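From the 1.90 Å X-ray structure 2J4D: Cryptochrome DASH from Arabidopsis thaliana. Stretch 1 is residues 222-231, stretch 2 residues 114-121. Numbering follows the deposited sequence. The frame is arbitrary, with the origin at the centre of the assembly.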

# COMPACT_ATOMS: atom_id res chain seq x y z
N SER A 222 2.12 22.57 -24.32
CA SER A 222 0.96 23.44 -24.16
C SER A 222 -0.26 22.53 -24.12
O SER A 222 -0.52 21.78 -25.07
CB SER A 222 0.86 24.42 -25.32
OG SER A 222 -0.25 25.28 -25.14
N VAL A 223 -1.00 22.57 -23.03
CA VAL A 223 -2.18 21.73 -22.87
C VAL A 223 -3.41 22.59 -22.63
O VAL A 223 -3.40 23.46 -21.77
CB VAL A 223 -2.00 20.76 -21.69
CG1 VAL A 223 -3.31 20.06 -21.36
CG2 VAL A 223 -0.92 19.74 -22.03
N ASP A 224 -4.46 22.34 -23.40
CA ASP A 224 -5.69 23.11 -23.27
C ASP A 224 -6.54 22.70 -22.08
O ASP A 224 -7.17 23.55 -21.45
CB ASP A 224 -6.51 23.01 -24.56
CG ASP A 224 -5.73 23.48 -25.79
OD1 ASP A 224 -5.05 24.53 -25.70
OD2 ASP A 224 -5.80 22.81 -26.84
N ASP A 225 -6.57 21.42 -21.75
CA ASP A 225 -7.35 20.95 -20.62
C ASP A 225 -6.60 19.89 -19.83
O ASP A 225 -6.44 18.75 -20.30
CB ASP A 225 -8.69 20.39 -21.11
CG ASP A 225 -9.58 19.90 -19.97
OD1 ASP A 225 -9.33 20.26 -18.80
OD2 ASP A 225 -10.53 19.15 -20.26
N TRP A 226 -6.14 20.26 -18.64
CA TRP A 226 -5.39 19.34 -17.79
C TRP A 226 -6.26 18.29 -17.11
O TRP A 226 -5.74 17.33 -16.54
CB TRP A 226 -4.58 20.12 -16.75
CG TRP A 226 -3.40 20.82 -17.37
CD1 TRP A 226 -3.37 22.08 -17.90
CD2 TRP A 226 -2.12 20.25 -17.64
NE1 TRP A 226 -2.15 22.32 -18.48
CE2 TRP A 226 -1.36 21.21 -18.33
CE3 TRP A 226 -1.54 19.00 -17.36
CZ2 TRP A 226 -0.05 20.98 -18.76
CZ3 TRP A 226 -0.23 18.77 -17.77
CH2 TRP A 226 0.50 19.75 -18.47
N GLY A 227 -7.57 18.49 -17.18
CA GLY A 227 -8.51 17.54 -16.61
C GLY A 227 -8.89 17.73 -15.15
O GLY A 227 -8.05 18.12 -14.33
N ASP A 228 -10.14 17.46 -14.82
CA ASP A 228 -10.59 17.59 -13.43
C ASP A 228 -10.26 16.29 -12.72
O ASP A 228 -10.16 15.24 -13.36
CB ASP A 228 -12.10 17.79 -13.34
CG ASP A 228 -12.60 18.96 -14.15
OD1 ASP A 228 -11.81 19.91 -14.38
OD2 ASP A 228 -13.79 18.94 -14.54
N VAL A 229 -10.10 16.35 -11.41
CA VAL A 229 -9.87 15.13 -10.65
C VAL A 229 -11.25 14.50 -10.68
O VAL A 229 -12.24 15.17 -10.42
CB VAL A 229 -9.49 15.43 -9.19
CG1 VAL A 229 -9.36 14.13 -8.40
CG2 VAL A 229 -8.19 16.21 -9.15
N PRO A 230 -11.34 13.21 -11.01
CA PRO A 230 -12.68 12.62 -11.05
C PRO A 230 -13.30 12.55 -9.67
O PRO A 230 -12.61 12.66 -8.65
CB PRO A 230 -12.43 11.24 -11.65
CG PRO A 230 -11.10 10.88 -11.04
CD PRO A 230 -10.31 12.17 -11.21
N THR A 231 -14.61 12.38 -9.63
CA THR A 231 -15.32 12.26 -8.38
C THR A 231 -15.71 10.80 -8.29
O THR A 231 -15.96 10.17 -9.32
CB THR A 231 -16.61 13.12 -8.35
OG1 THR A 231 -17.56 12.58 -9.29
CG2 THR A 231 -16.29 14.56 -8.70
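Stretch 2 114-121: LNLLIRSG

Stretch 2 enters as loop and becomes a strand at L117–S120; it lies along stretch 1, which has neither helix nor regular strand, with end-to-end directions 53° apart. The CA atoms come closest where W226 faces L117, 4.6 Å apart.

One main-chain hydrogen bond joins them: I118 N donates to W226 O at 2.8 Å, nearly straight at 168°. L117 CA also makes a CA-H...O contact with W226 O at 3.3 Å. R119 starts out pointing away, yet its long side chain returns so that NH2 donates to D225 O at 2.7 Å; a weak bond from NH1 to that oxygen spans 3.3 Å. R119 NH1 also donates to I118 O of its own strand at 3.0 Å. A water bridges the backbones further on, donating to I118 O (2.9 Å) and D228 O (2.8 Å).

Packing centres on W226, whose broad indole accepts N115 over one face: N115 CB lies 3.6 Å from the centroid of the six-membered ring. L117 CB meets W226 CE3 at 3.9 Å, the aliphatic leucine fitting beside the nonpolar ring carbon. Branched I118 reaches two apolar neighbours, CD1 to V229 CG2 at 3.9 Å and CG2 to P230 CD at 4.0 Å.

G227 suits its place because a CB would lie 2.1 Å from I118 O, and its backbone angles themselves call for glycine.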

# COMPACT_ATOMS: atom_id res chain seq x y z
N LEU A 114 5.47 21.92 -13.28
CA LEU A 114 4.77 20.98 -14.15
C LEU A 114 3.30 20.98 -13.78
O LEU A 114 2.80 21.93 -13.18
CB LEU A 114 5.33 19.56 -13.96
CG LEU A 114 6.79 19.30 -14.36
CD1 LEU A 114 7.23 17.93 -13.87
CD2 LEU A 114 6.93 19.39 -15.88
N ASN A 115 2.60 19.93 -14.17
CA ASN A 115 1.20 19.77 -13.84
C ASN A 115 0.90 18.31 -14.09
O ASN A 115 1.76 17.57 -14.57
CB ASN A 115 0.31 20.63 -14.73
CG ASN A 115 -1.08 20.85 -14.14
OD1 ASN A 115 -1.55 20.06 -13.31
ND2 ASN A 115 -1.75 21.91 -14.56
N LEU A 116 -0.31 17.88 -13.77
CA LEU A 116 -0.70 16.49 -13.98
C LEU A 116 -1.92 16.43 -14.87
O LEU A 116 -2.97 16.98 -14.55
CB LEU A 116 -1.02 15.81 -12.64
CG LEU A 116 -1.47 14.35 -12.67
CD1 LEU A 116 -0.32 13.45 -13.13
CD2 LEU A 116 -1.92 13.95 -11.27
N LEU A 117 -1.78 15.78 -16.02
CA LEU A 117 -2.89 15.63 -16.93
C LEU A 117 -3.69 14.44 -16.42
O LEU A 117 -3.16 13.33 -16.26
CB LEU A 117 -2.38 15.34 -18.35
CG LEU A 117 -3.49 15.04 -19.38
CD1 LEU A 117 -4.30 16.30 -19.62
CD2 LEU A 117 -2.87 14.56 -20.68
N ILE A 118 -4.97 14.65 -16.13
CA ILE A 118 -5.80 13.56 -15.63
C ILE A 118 -6.86 13.20 -16.66
O ILE A 118 -7.60 14.07 -17.13
CB ILE A 118 -6.48 13.95 -14.30
CG1 ILE A 118 -5.42 14.27 -13.24
CG2 ILE A 118 -7.38 12.81 -13.82
CD1 ILE A 118 -5.99 14.60 -11.87
N ARG A 119 -6.92 11.92 -17.03
CA ARG A 119 -7.89 11.44 -17.99
C ARG A 119 -8.52 10.17 -17.46
O ARG A 119 -7.87 9.39 -16.75
CB ARG A 119 -7.22 11.13 -19.33
CG ARG A 119 -6.76 12.35 -20.11
CD ARG A 119 -7.93 13.07 -20.75
NE ARG A 119 -7.51 14.25 -21.50
CZ ARG A 119 -7.28 15.45 -20.96
NH1 ARG A 119 -7.41 15.64 -19.65
NH2 ARG A 119 -6.91 16.46 -21.74
N SER A 120 -9.79 9.95 -17.79
CA SER A 120 -10.48 8.74 -17.36
C SER A 120 -10.50 7.80 -18.56
O SER A 120 -10.97 8.18 -19.63
CB SER A 120 -11.91 9.04 -16.92
OG SER A 120 -11.93 9.67 -15.65
N GLY A 121 -9.98 6.59 -18.39
CA GLY A 121 -9.96 5.64 -19.49
C GLY A 121 -8.79 4.68 -19.39
O GLY A 121 -8.00 4.77 -18.46
O HOH W 1 -10.21 14.20 -15.94